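PDB 2YGT: delta toxin from Clostridium perfringens, which is a haemolysin that probably damages cells by assembling into a beta-barrel pore in their membranes, as related toxins of the leukocidin/haemolysin family do. Local coordinates for residues A[107-112]-A[232-237]; A[48-53]-A[286-291]; A[128-133]-A[145-150]; A[99-104]-A[241-246]. All coordinates share one frame; numbering follows the deposited sequence.

Interaction 1 of 4, residues A[107-112]-A[232-237]; sequences KIVDSV and VLTAPN
K107 and T234 form an antiparallel hydrogen-bonded pair and trade both backbone bonds: K107 N gives to T234 O at 3.0 Å, and T234 N gives to K107 O at 2.8 Å. Further along, V109 N reaches V232 O at 2.8 Å. V232 N donates to D110 O in a more bent bond. CA-H...O contacts fall between these rungs, the shorter being L233 CA to K107 O at 3.0 Å; I108 CA meets V232 O in the same way.

This ladder joins strand 107-112, outermost in the seven-stranded antiparallel sheet, to strand 224-235, whose other edge is bonded to strand 61-72 through L233 with T63 and A235 with M61.

The apolar contacts lie on both faces. V109 and T234 cross at about a right angle, and both methyls of V109 meet T234. T234 OG1 sits between its own backbone N and carbonyl carbon (chi1 60°), where V109 CG1 touches it at 3.5 Å; V109 CG2 rests 3.8 Å from T234 CG2 and 3.9 Å from V232 CG1. On the other face I108 CG1 only grazes L233 CG, and I108 packs further on L97 and N99 of strand 84-99.

The ends of K107 and D110 lead away from the partner strand. D110 OD1 accepts from S111 N at 2.9 Å through the lone pair facing away from OD2, while OD2 has a weak bond to T136 OG1. D110 and D166 are ligands of a second zinc ion, which is not bound to this chain here.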
loop_
_atom_site.group_PDB
_atom_site.type_symbol
_atom_site.label_atom_id
_atom_site.label_comp_id
_atom_site.label_asym_id
_atom_site.label_seq_id
_atom_site.Cartn_x
_atom_site.Cartn_y
_atom_site.Cartn_z
ATOM N N LYS A 107 20.697 -1.617 -0.766
ATOM C CA LYS A 107 19.836 -2.008 -1.878
ATOM C C LYS A 107 18.484 -2.572 -1.455
ATOM O O LYS A 107 18.380 -3.303 -0.471
ATOM C CB LYS A 107 20.539 -3.048 -2.753
ATOM C CG LYS A 107 21.793 -2.559 -3.447
ATOM C CD LYS A 107 22.553 -3.722 -4.063
ATOM C CE LYS A 107 23.847 -3.263 -4.717
ATOM N NZ LYS A 107 24.622 -4.413 -5.266
ATOM N N ILE A 108 17.452 -2.230 -2.220
ATOM C CA ILE A 108 16.187 -2.949 -2.155
ATOM C C ILE A 108 16.341 -4.184 -3.032
ATOM O O ILE A 108 16.485 -4.066 -4.247
ATOM C CB ILE A 108 15.019 -2.102 -2.692
ATOM C CG1 ILE A 108 14.924 -0.771 -1.938
ATOM C CG2 ILE A 108 13.710 -2.873 -2.587
ATOM C CD1 ILE A 108 13.788 0.119 -2.408
ATOM N N VAL A 109 16.330 -5.367 -2.430
ATOM C CA VAL A 109 16.583 -6.584 -3.197
ATOM C C VAL A 109 15.328 -7.407 -3.487
ATOM O O VAL A 109 15.371 -8.361 -4.264
ATOM C CB VAL A 109 17.658 -7.466 -2.528
ATOM C CG1 VAL A 109 18.972 -6.698 -2.421
ATOM C CG2 VAL A 109 17.183 -7.938 -1.163
ATOM N N ASP A 110 14.215 -7.032 -2.866
ATOM C CA ASP A 110 12.928 -7.643 -3.180
ATOM C C ASP A 110 11.789 -6.878 -2.519
ATOM O O ASP A 110 12.002 -6.136 -1.559
ATOM C CB ASP A 110 12.897 -9.116 -2.765
ATOM C CG ASP A 110 12.195 -9.993 -3.787
ATOM O OD1 ASP A 110 11.195 -9.538 -4.380
ATOM O OD2 ASP A 110 12.646 -11.135 -4.005
ATOM N N SER A 111 10.581 -7.056 -3.043
ATOM C CA SER A 111 9.409 -6.377 -2.506
ATOM C C SER A 111 8.113 -7.082 -2.896
ATOM O O SER A 111 8.081 -7.880 -3.832
ATOM C CB SER A 111 9.375 -4.918 -2.973
ATOM O OG SER A 111 9.356 -4.823 -4.385
ATOM N N VAL A 112 7.047 -6.779 -2.169
ATOM C CA VAL A 112 5.732 -7.327 -2.460
ATOM C C VAL A 112 4.688 -6.261 -2.153
ATOM O O VAL A 112 4.909 -5.420 -1.278
ATOM C CB VAL A 112 5.446 -8.577 -1.610
ATOM C CG1 VAL A 112 6.201 -9.785 -2.161
ATOM C CG2 VAL A 112 5.808 -8.320 -0.152
ATOM N N VAL A 232 12.658 -5.482 1.130
ATOM C CA VAL A 232 13.819 -6.043 1.795
ATOM C C VAL A 232 15.037 -5.227 1.397
ATOM O O VAL A 232 15.308 -5.047 0.210
ATOM C CB VAL A 232 14.059 -7.517 1.400
ATOM C CG1 VAL A 232 15.233 -8.085 2.182
ATOM C CG2 VAL A 232 12.811 -8.352 1.634
ATOM N N LEU A 233 15.759 -4.715 2.388
ATOM C CA LEU A 233 16.988 -3.976 2.125
ATOM C C LEU A 233 18.220 -4.761 2.558
ATOM O O LEU A 233 18.201 -5.461 3.571
ATOM C CB LEU A 233 16.978 -2.619 2.836
ATOM C CG LEU A 233 16.171 -1.470 2.229
ATOM C CD1 LEU A 233 14.687 -1.728 2.368
ATOM C CD2 LEU A 233 16.542 -0.165 2.909
ATOM N N THR A 234 19.288 -4.644 1.778
ATOM C CA THR A 234 20.582 -5.172 2.184
ATOM C C THR A 234 21.579 -4.033 2.333
ATOM O O THR A 234 21.394 -2.948 1.778
ATOM C CB THR A 234 21.137 -6.204 1.179
ATOM O OG1 THR A 234 21.293 -5.591 -0.108
ATOM C CG2 THR A 234 20.207 -7.409 1.069
ATOM N N ALA A 235 22.641 -4.285 3.087
ATOM C CA ALA A 235 23.673 -3.283 3.295
ATOM C C ALA A 235 24.986 -3.967 3.652
ATOM O O ALA A 235 24.986 -4.980 4.353
ATOM C CB ALA A 235 23.252 -2.313 4.395
ATOM N N PRO A 236 26.110 -3.426 3.154
ATOM C CA PRO A 236 27.438 -3.951 3.491
ATOM C C PRO A 236 27.592 -4.079 5.001
ATOM O O PRO A 236 27.042 -3.265 5.741
ATOM C CB PRO A 236 28.384 -2.883 2.939
ATOM C CG PRO A 236 27.630 -2.278 1.804
ATOM C CD PRO A 236 26.185 -2.285 2.227
ATOM N N ASN A 237 28.329 -5.093 5.443
ATOM C CA ASN A 237 28.416 -5.437 6.862
ATOM C C ASN A 237 28.630 -4.273 7.831
ATOM O O ASN A 237 28.082 -4.272 8.933
ATOM C CB ASN A 237 29.478 -6.516 7.093
ATOM C CG ASN A 237 28.939 -7.916 6.883
ATOM O OD1 ASN A 237 27.731 -8.142 6.938
ATOM N ND2 ASN A 237 29.835 -8.867 6.643
#

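Interaction 2 of 4, residues A[48-53]-A[286-291]; sequences VDASFV and HTIRQI. With ZN (zinc ion), chain B.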
loop_
_atom_site.group_PDB
_atom_site.type_symbol
_atom_site.label_atom_id
_atom_site.label_comp_id
_atom_site.label_asym_id
_atom_site.label_seq_id
_atom_site.Cartn_x
_atom_site.Cartn_y
_atom_site.Cartn_z
ATOM N N VAL A 48 5.892 2.114 9.781
ATOM C CA VAL A 48 6.911 1.207 9.270
ATOM C C VAL A 48 7.387 0.250 10.352
ATOM O O VAL A 48 7.792 0.670 11.435
ATOM C CB VAL A 48 8.118 1.964 8.685
ATOM C CG1 VAL A 48 7.740 2.613 7.366
ATOM C CG2 VAL A 48 8.643 2.996 9.677
ATOM N N ASP A 49 7.317 -1.040 10.054
ATOM C CA ASP A 49 7.860 -2.060 10.937
ATOM C C ASP A 49 9.137 -2.590 10.312
ATOM O O ASP A 49 9.104 -3.248 9.273
ATOM C CB ASP A 49 6.862 -3.205 11.134
ATOM C CG ASP A 49 5.568 -2.748 11.780
ATOM O OD1 ASP A 49 5.621 -1.884 12.682
ATOM O OD2 ASP A 49 4.496 -3.258 11.391
ATOM N N ALA A 50 10.267 -2.290 10.936
ATOM C CA ALA A 50 11.545 -2.787 10.454
ATOM C C ALA A 50 11.999 -4.000 11.260
ATOM O O ALA A 50 12.006 -3.978 12.490
ATOM C CB ALA A 50 12.594 -1.690 10.507
ATOM N N SER A 51 12.370 -5.064 10.558
ATOM C CA SER A 51 12.958 -6.225 11.204
ATOM C C SER A 51 14.410 -6.361 10.784
ATOM O O SER A 51 14.700 -6.847 9.690
ATOM C CB SER A 51 12.190 -7.496 10.847
ATOM O OG SER A 51 10.934 -7.519 11.491
ATOM N N PHE A 52 15.313 -5.913 11.650
ATOM C CA PHE A 52 16.745 -6.029 11.405
ATOM C C PHE A 52 17.204 -7.452 11.695
ATOM O O PHE A 52 17.087 -7.936 12.822
ATOM C CB PHE A 52 17.530 -5.050 12.285
ATOM C CG PHE A 52 17.259 -3.601 11.986
ATOM C CD1 PHE A 52 16.199 -2.942 12.588
ATOM C CD2 PHE A 52 18.073 -2.892 11.115
ATOM C CE1 PHE A 52 15.947 -1.609 12.319
ATOM C CE2 PHE A 52 17.828 -1.558 10.844
ATOM C CZ PHE A 52 16.760 -0.915 11.445
ATOM N N VAL A 53 17.724 -8.128 10.680
ATOM C CA VAL A 53 18.229 -9.476 10.874
ATOM C C VAL A 53 19.736 -9.460 11.077
ATOM O O VAL A 53 20.469 -8.875 10.282
ATOM C CB VAL A 53 17.894 -10.391 9.686
ATOM C CG1 VAL A 53 18.466 -11.780 9.920
ATOM C CG2 VAL A 53 16.388 -10.455 9.466
ATOM N N HIS A 286 19.625 -0.890 15.467
ATOM C CA HIS A 286 18.395 -1.543 15.018
ATOM C C HIS A 286 17.164 -0.663 15.225
ATOM O O HIS A 286 16.181 -1.092 15.828
ATOM C CB HIS A 286 18.185 -2.877 15.742
ATOM C CG HIS A 286 19.385 -3.771 15.728
ATOM N ND1 HIS A 286 19.997 -4.208 16.884
ATOM C CD2 HIS A 286 20.086 -4.311 14.705
ATOM C CE1 HIS A 286 21.022 -4.981 16.572
ATOM N NE2 HIS A 286 21.097 -5.059 15.255
ATOM N N THR A 287 17.219 0.567 14.732
ATOM C CA THR A 287 16.099 1.482 14.896
ATOM C C THR A 287 15.686 2.100 13.571
ATOM O O THR A 287 16.496 2.244 12.655
ATOM C CB THR A 287 16.420 2.625 15.891
ATOM O OG1 THR A 287 17.450 3.462 15.349
ATOM C CG2 THR A 287 16.862 2.068 17.243
ATOM N N ILE A 288 14.413 2.456 13.482
ATOM C CA ILE A 288 13.909 3.216 12.351
ATOM C C ILE A 288 13.208 4.455 12.898
ATOM O O ILE A 288 12.300 4.354 13.722
ATOM C CB ILE A 288 12.971 2.367 11.446
ATOM C CG1 ILE A 288 12.716 3.086 10.122
ATOM C CG2 ILE A 288 11.665 2.041 12.160
ATOM C CD1 ILE A 288 12.117 2.206 9.044
ATOM N N ARG A 289 13.664 5.626 12.465
ATOM C CA ARG A 289 13.159 6.891 12.990
ATOM C C ARG A 289 12.849 7.881 11.874
ATOM O O ARG A 289 13.629 8.031 10.934
ATOM C CB ARG A 289 14.189 7.527 13.936
ATOM C CG ARG A 289 14.491 6.747 15.202
ATOM C CD ARG A 289 15.536 7.483 16.030
ATOM N NE ARG A 289 15.855 6.806 17.285
ATOM C CZ ARG A 289 15.133 6.919 18.397
ATOM N NH1 ARG A 289 14.041 7.676 18.411
ATOM N NH2 ARG A 289 15.500 6.270 19.496
ATOM N N GLN A 290 11.717 8.567 11.982
ATOM C CA GLN A 290 11.401 9.649 11.059
ATOM C C GLN A 290 12.375 10.809 11.255
ATOM O O GLN A 290 12.696 11.170 12.388
ATOM C CB GLN A 290 9.964 10.127 11.259
ATOM C CG GLN A 290 9.570 11.261 10.336
ATOM C CD GLN A 290 8.157 11.743 10.576
ATOM O OE1 GLN A 290 7.542 11.417 11.587
ATOM N NE2 GLN A 290 7.635 12.531 9.642
ATOM N N ILE A 291 12.856 11.383 10.158
ATOM C CA ILE A 291 13.786 12.507 10.248
ATOM C C ILE A 291 13.328 13.682 9.393
ATOM O O ILE A 291 12.266 13.633 8.771
ATOM C CB ILE A 291 15.232 12.117 9.848
ATOM C CG1 ILE A 291 15.270 11.528 8.434
ATOM C CG2 ILE A 291 15.832 11.139 10.858
ATOM C CD1 ILE A 291 16.675 11.241 7.934
HETATM ZN ZN ZN B . 22.463 -5.600 13.500
#
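F52 lies with one ring face against the backbone of H286. H286 CA stands over that face of the phenyl ring as a CH-pi contact, 3.6 Å from the centroid and shifted toward the rim. The peptide after it runs on past the far end of the ring: F52 CE1 is 3.3 Å from H286 C, and F52 CZ is 3.4 Å from T287 O. The two rings themselves are oblique, their planes turned 56° apart. The nearest ring atom of the histidine, CD2, touches F52 CB at 3.6 Å.

H286 has CG anti to its carbonyl carbon (chi1 -50°), and its imidazole NE2 binds the zinc ion at 2.3 Å. D54, next in the chain after V53, supplies the other protein ligand through OD1, so F52 packs against the metal-binding histidine right beside the site. Y32, by contrast, stacks on the imidazole.

At the other end the contact is purely aliphatic. I288 has CG1 anti to its backbone N (chi1 -167°), and CD1 at the end of that branch meets V48 CG2 at 3.6 Å. I288 CG2 lies about as close to V48 CG2 as to the A50 methyl, and A50 CB to I288 CB is a looser 4.2 Å.

V48, A50 and F52 alternate along strand 45-54 and all turn toward 286-291. H286 and T287 both face D282 in a G1 beta bulge, where strand 287-291 starts its pairing with strand 263-282; I288 N and Q290 N bond to S34 OG and D36 OD2 of strand 27-39.

Interaction 3 of 4, residues A[128-133]-A[145-150]; sequences YSIGGG and NYAVSK
Y128 and V148 pair as antiparallel, hydrogen-bonded partners. Y128 N donates to V148 O, at a modelled 2.5 Å that is doubtfully short; V148 N returns to Y128 O at 3.2 Å. A147 and V148 both lie opposite Y128, a classic beta bulge. Past Y128 the chain folds back through a type II turn, S129 to G132, closed by G132 N to S129 O at 3.0 Å. S129 N also bonds to G133 O, and G132 and G133 together face S129 in a G1 bulge. G131 and G132 both have positive phi (115° and 121°), conformations in which a CB would jam against the preceding carbonyl.

The apolar contacts are few: Y128 CB against V148 CB at 3.9 Å, and I130 CG1 against A147 CB at 3.8 Å.

S129 OG comes up at the edge of the Y146 ring, close to its plane, 3.3 Å from Y146 CD1. The same hydroxyl hydrogen-bonds a water at 3.1 Å, which in turn bonds weakly to N145 O.

Y128 has CG anti to its backbone N (chi1 179°); from there the ring leads away from 145-150, and its OH bonds to D55 OD2, which also accepts from G131 N. The pair closes one end of the three-stranded sheet in which 121-128 lies between 134-137 and 148-155, consistent with the folded pre-stem of this toxin family. I29 of strand 27-39 touches Y128, I130 and A147, while V148 meets I22 and K31.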
loop_
_atom_site.group_PDB
_atom_site.type_symbol
_atom_site.label_atom_id
_atom_site.label_comp_id
_atom_site.label_asym_id
_atom_site.label_seq_id
_atom_site.Cartn_x
_atom_site.Cartn_y
_atom_site.Cartn_z
ATOM N N TYR A 128 12.984 -15.297 5.023
ATOM C CA TYR A 128 14.437 -15.200 5.058
ATOM C C TYR A 128 15.062 -16.527 5.486
ATOM O O TYR A 128 14.575 -17.191 6.400
ATOM C CB TYR A 128 14.866 -14.081 6.014
ATOM C CG TYR A 128 16.368 -13.904 6.138
ATOM C CD1 TYR A 128 17.098 -14.614 7.084
ATOM C CD2 TYR A 128 17.055 -13.027 5.307
ATOM C CE1 TYR A 128 18.470 -14.453 7.196
ATOM C CE2 TYR A 128 18.426 -12.860 5.411
ATOM C CZ TYR A 128 19.127 -13.573 6.356
ATOM O OH TYR A 128 20.489 -13.411 6.462
ATOM N N SER A 129 16.140 -16.910 4.811
ATOM C CA SER A 129 16.882 -18.111 5.174
ATOM C C SER A 129 18.269 -17.730 5.664
ATOM O O SER A 129 18.880 -16.795 5.145
ATOM C CB SER A 129 17.001 -19.056 3.977
ATOM O OG SER A 129 15.730 -19.542 3.579
ATOM N N ILE A 130 18.759 -18.449 6.669
ATOM C CA ILE A 130 20.110 -18.236 7.166
ATOM C C ILE A 130 21.085 -18.319 5.999
ATOM O O ILE A 130 21.059 -19.277 5.230
ATOM C CB ILE A 130 20.490 -19.280 8.232
ATOM C CG1 ILE A 130 19.496 -19.233 9.395
ATOM C CG2 ILE A 130 21.910 -19.050 8.729
ATOM C CD1 ILE A 130 19.748 -20.276 10.461
ATOM N N GLY A 131 21.932 -17.305 5.863
ATOM C CA GLY A 131 22.845 -17.224 4.738
ATOM C C GLY A 131 22.535 -16.034 3.850
ATOM O O GLY A 131 23.394 -15.573 3.099
ATOM N N GLY A 132 21.303 -15.539 3.929
ATOM C CA GLY A 132 20.913 -14.349 3.194
ATOM C C GLY A 132 19.759 -14.536 2.224
ATOM O O GLY A 132 19.158 -13.561 1.773
ATOM N N GLY A 133 19.441 -15.786 1.902
ATOM C CA GLY A 133 18.392 -16.075 0.939
ATOM C C GLY A 133 17.058 -15.407 1.230
ATOM O O GLY A 133 16.637 -15.309 2.384
ATOM N N ASN A 145 9.467 -23.933 6.794
ATOM C CA ASN A 145 10.451 -23.760 7.857
ATOM C C ASN A 145 11.539 -22.746 7.510
ATOM O O ASN A 145 12.723 -23.082 7.453
ATOM C CB ASN A 145 11.079 -25.107 8.229
ATOM N N TYR A 146 11.128 -21.505 7.271
ATOM C CA TYR A 146 12.073 -20.417 7.050
ATOM C C TYR A 146 12.520 -19.846 8.391
ATOM O O TYR A 146 11.760 -19.845 9.358
ATOM C CB TYR A 146 11.449 -19.313 6.187
ATOM C CG TYR A 146 11.315 -19.672 4.721
ATOM C CD1 TYR A 146 12.395 -19.545 3.852
ATOM C CD2 TYR A 146 10.109 -20.130 4.204
ATOM C CE1 TYR A 146 12.277 -19.867 2.510
ATOM C CE2 TYR A 146 9.980 -20.456 2.861
ATOM C CZ TYR A 146 11.069 -20.323 2.021
ATOM O OH TYR A 146 10.950 -20.645 0.687
ATOM N N ALA A 147 13.757 -19.367 8.447
ATOM C CA ALA A 147 14.288 -18.786 9.674
ATOM C C ALA A 147 13.470 -17.569 10.102
ATOM O O ALA A 147 13.229 -17.356 11.292
ATOM C CB ALA A 147 15.748 -18.417 9.496
ATOM N N VAL A 148 13.045 -16.776 9.124
ATOM C CA VAL A 148 12.219 -15.601 9.381
ATOM C C VAL A 148 11.195 -15.423 8.271
ATOM O O VAL A 148 11.551 -15.358 7.097
ATOM C CB VAL A 148 13.066 -14.313 9.449
ATOM C CG1 VAL A 148 12.174 -13.109 9.716
ATOM C CG2 VAL A 148 14.146 -14.429 10.511
ATOM N N SER A 149 9.920 -15.347 8.633
ATOM C CA SER A 149 8.889 -15.052 7.646
ATOM C C SER A 149 8.002 -13.912 8.126
ATOM O O SER A 149 7.573 -13.887 9.280
ATOM C CB SER A 149 8.050 -16.290 7.329
ATOM O OG SER A 149 6.945 -16.397 8.202
ATOM N N LYS A 150 7.740 -12.961 7.235
ATOM C CA LYS A 150 6.916 -11.806 7.555
ATOM C C LYS A 150 5.697 -11.761 6.639
ATOM O O LYS A 150 5.828 -11.748 5.414
ATOM C CB LYS A 150 7.739 -10.520 7.430
ATOM C CG LYS A 150 6.948 -9.240 7.638
ATOM C CD LYS A 150 6.212 -9.253 8.966
ATOM C CE LYS A 150 5.331 -8.023 9.122
ATOM N NZ LYS A 150 4.343 -8.186 10.226
HETATM O O HOH W 1 15.186 -21.762 5.648
#

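Interaction 4 of 4, residues A[99-104]-A[241-246]; sequences NNSLDS and KSQIEI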
loop_
_atom_site.group_PDB
_atom_site.type_symbol
_atom_site.label_atom_id
_atom_site.label_comp_id
_atom_site.label_asym_id
_atom_site.label_seq_id
_atom_site.Cartn_x
_atom_site.Cartn_y
_atom_site.Cartn_z
ATOM N N ASN A 99 14.627 4.171 -1.650
ATOM C CA ASN A 99 15.899 3.970 -0.960
ATOM C C ASN A 99 16.915 5.036 -1.364
ATOM O O ASN A 99 17.348 5.090 -2.514
ATOM C CB ASN A 99 16.444 2.567 -1.245
ATOM C CG ASN A 99 17.940 2.447 -0.986
ATOM O OD1 ASN A 99 18.466 2.983 -0.009
ATOM N ND2 ASN A 99 18.630 1.736 -1.869
ATOM N N ASN A 100 17.292 5.881 -0.411
ATOM C CA ASN A 100 18.164 7.020 -0.690
ATOM C C ASN A 100 19.658 6.745 -0.517
ATOM O O ASN A 100 20.460 7.677 -0.513
ATOM C CB ASN A 100 17.787 8.203 0.200
ATOM C CG ASN A 100 16.409 8.752 -0.107
ATOM O OD1 ASN A 100 15.701 9.208 0.790
ATOM N ND2 ASN A 100 16.020 8.714 -1.379
ATOM N N SER A 101 20.038 5.480 -0.375
ATOM C CA SER A 101 21.414 5.164 -0.006
ATOM C C SER A 101 22.100 4.144 -0.911
ATOM O O SER A 101 22.987 3.419 -0.467
ATOM C CB SER A 101 21.472 4.697 1.453
ATOM O OG SER A 101 20.904 5.663 2.321
ATOM N N LEU A 102 21.698 4.094 -2.176
ATOM C CA LEU A 102 22.360 3.218 -3.136
ATOM C C LEU A 102 23.828 3.609 -3.335
ATOM O O LEU A 102 24.650 2.786 -3.741
ATOM C CB LEU A 102 21.621 3.224 -4.475
ATOM C CG LEU A 102 22.100 2.192 -5.497
ATOM C CD1 LEU A 102 22.029 0.789 -4.910
ATOM C CD2 LEU A 102 21.294 2.285 -6.785
ATOM N N ASP A 103 24.150 4.867 -3.050
ATOM C CA ASP A 103 25.530 5.342 -3.120
ATOM C C ASP A 103 26.395 4.620 -2.093
ATOM O O ASP A 103 27.589 4.419 -2.306
ATOM C CB ASP A 103 25.596 6.854 -2.894
ATOM C CG ASP A 103 25.129 7.641 -4.101
ATOM O OD1 ASP A 103 25.127 7.075 -5.215
ATOM O OD2 ASP A 103 24.769 8.828 -3.938
ATOM N N SER A 104 25.780 4.233 -0.980
ATOM C CA SER A 104 26.465 3.462 0.049
ATOM C C SER A 104 26.211 1.974 -0.157
ATOM O O SER A 104 26.403 1.166 0.752
ATOM C CB SER A 104 25.994 3.887 1.440
ATOM O OG SER A 104 26.206 5.271 1.649
ATOM N N LYS A 241 24.167 3.792 9.005
ATOM C CA LYS A 241 22.864 4.401 8.768
ATOM C C LYS A 241 22.540 4.519 7.285
ATOM O O LYS A 241 23.435 4.671 6.451
ATOM C CB LYS A 241 22.790 5.777 9.439
ATOM C CG LYS A 241 23.010 5.729 10.943
ATOM C CD LYS A 241 22.872 7.091 11.594
ATOM C CE LYS A 241 23.223 7.017 13.072
ATOM N NZ LYS A 241 22.907 8.285 13.786
ATOM N N SER A 242 21.251 4.438 6.968
ATOM C CA SER A 242 20.764 4.666 5.612
ATOM C C SER A 242 19.406 5.366 5.668
ATOM O O SER A 242 18.801 5.473 6.735
ATOM C CB SER A 242 20.662 3.346 4.841
ATOM O OG SER A 242 19.622 2.528 5.351
ATOM N N GLN A 243 18.933 5.852 4.526
ATOM C CA GLN A 243 17.684 6.603 4.498
ATOM C C GLN A 243 16.693 6.062 3.476
ATOM O O GLN A 243 17.081 5.563 2.419
ATOM C CB GLN A 243 17.941 8.089 4.220
ATOM C CG GLN A 243 18.420 8.888 5.424
ATOM C CD GLN A 243 19.891 8.673 5.726
ATOM O OE1 GLN A 243 20.688 8.389 4.831
ATOM N NE2 GLN A 243 20.259 8.810 6.993
ATOM N N ILE A 244 15.410 6.167 3.813
ATOM C CA ILE A 244 14.329 5.852 2.892
ATOM C C ILE A 244 13.294 6.974 2.892
ATOM O O ILE A 244 13.182 7.729 3.859
ATOM C CB ILE A 244 13.625 4.536 3.274
ATOM C CG1 ILE A 244 12.837 4.710 4.575
ATOM C CG2 ILE A 244 14.636 3.411 3.396
ATOM C CD1 ILE A 244 11.961 3.526 4.916
ATOM N N GLU A 245 12.549 7.086 1.798
ATOM C CA GLU A 245 11.453 8.042 1.713
ATOM C C GLU A 245 10.183 7.306 1.340
ATOM O O GLU A 245 10.177 6.504 0.408
ATOM C CB GLU A 245 11.721 9.101 0.647
ATOM C CG GLU A 245 12.858 10.047 0.943
ATOM C CD GLU A 245 13.045 11.059 -0.168
ATOM O OE1 GLU A 245 12.070 11.763 -0.507
ATOM O OE2 GLU A 245 14.164 11.141 -0.713
ATOM N N ILE A 246 9.104 7.580 2.059
ATOM C CA ILE A 246 7.819 7.007 1.700
ATOM C C ILE A 246 6.859 8.097 1.250
ATOM O O ILE A 246 6.645 9.082 1.959
ATOM C CB ILE A 246 7.214 6.207 2.858
ATOM C CG1 ILE A 246 8.125 5.027 3.202
ATOM C CG2 ILE A 246 5.818 5.724 2.496
ATOM C CD1 ILE A 246 7.557 4.103 4.245
HETATM O O HOH W 2 18.296 2.937 2.759
HETATM O O HOH W 3 23.020 7.566 3.039
#
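S101 and Q243 hold the contact together through a serine side chain that stands in for a strand partner. S101 OG lies anti to its own carbonyl carbon (chi1 -56°), where it accepts the backbone N-H of Q243 at 3.0 Å; S242 CB rests 3.4 Å from the same oxygen. Q243 O is reached by N100 N at 2.9 Å. A water bridges OE1 of the Q243 side chain to S101 OG.

N99 has CG anti to the backbone N (chi1 160°). Its OD1 takes the N-H of S101 at 3.0 Å from above the amide plane, which makes an Asx turn. Here strand 84-99 ends: N99 and I244 form a non-hydrogen-bonded antiparallel pair, the last step of its pairing with strand 241-259, and the chain then leaves for a loop whose 3-10 segment spans L102 and D103. N99 ND2 is hydrogen-bonded to V106 O and N168 O.

A second water ties the turn to the strand. It donates to N99 OD1 at 2.8 Å and to Q243 O, and accepts from S242 OG at 2.9 Å. S242 OG also bonds to W283 NE1.

N100 and E245, both partly exposed, cross at about a right angle, with the amide and carboxylate planes 51° apart. E245 is extended beyond CG, and its OE2 lies 3.3 Å from N100 CG; N100 CB meets Q243 CB at 4.0 Å.

Interaction 2 is the buried one: aliphatic and aromatic packing between a strand of the seven-stranded sheet and the last strand of the other large sheet, next to a bound zinc ion. Interactions 1, 3 and 4 are partly buried: 1 and 3 rest on backbone pairing, while 4 has one backbone bond, a serine hydroxyl and bridging waters. Interaction 1 adds an outermost strand, interaction 3 ends the small three-stranded sheet, and interaction 4 marks a strand's end. Interactions 1 and 4 touch, K107 and I108 lying against L102 and N99. Interaction 2 reaches interaction 4 through V48 on I246, and interaction 3 through V53 on Y128. Interactions 3 and 4 stay about 13 Å apart between nearest atoms.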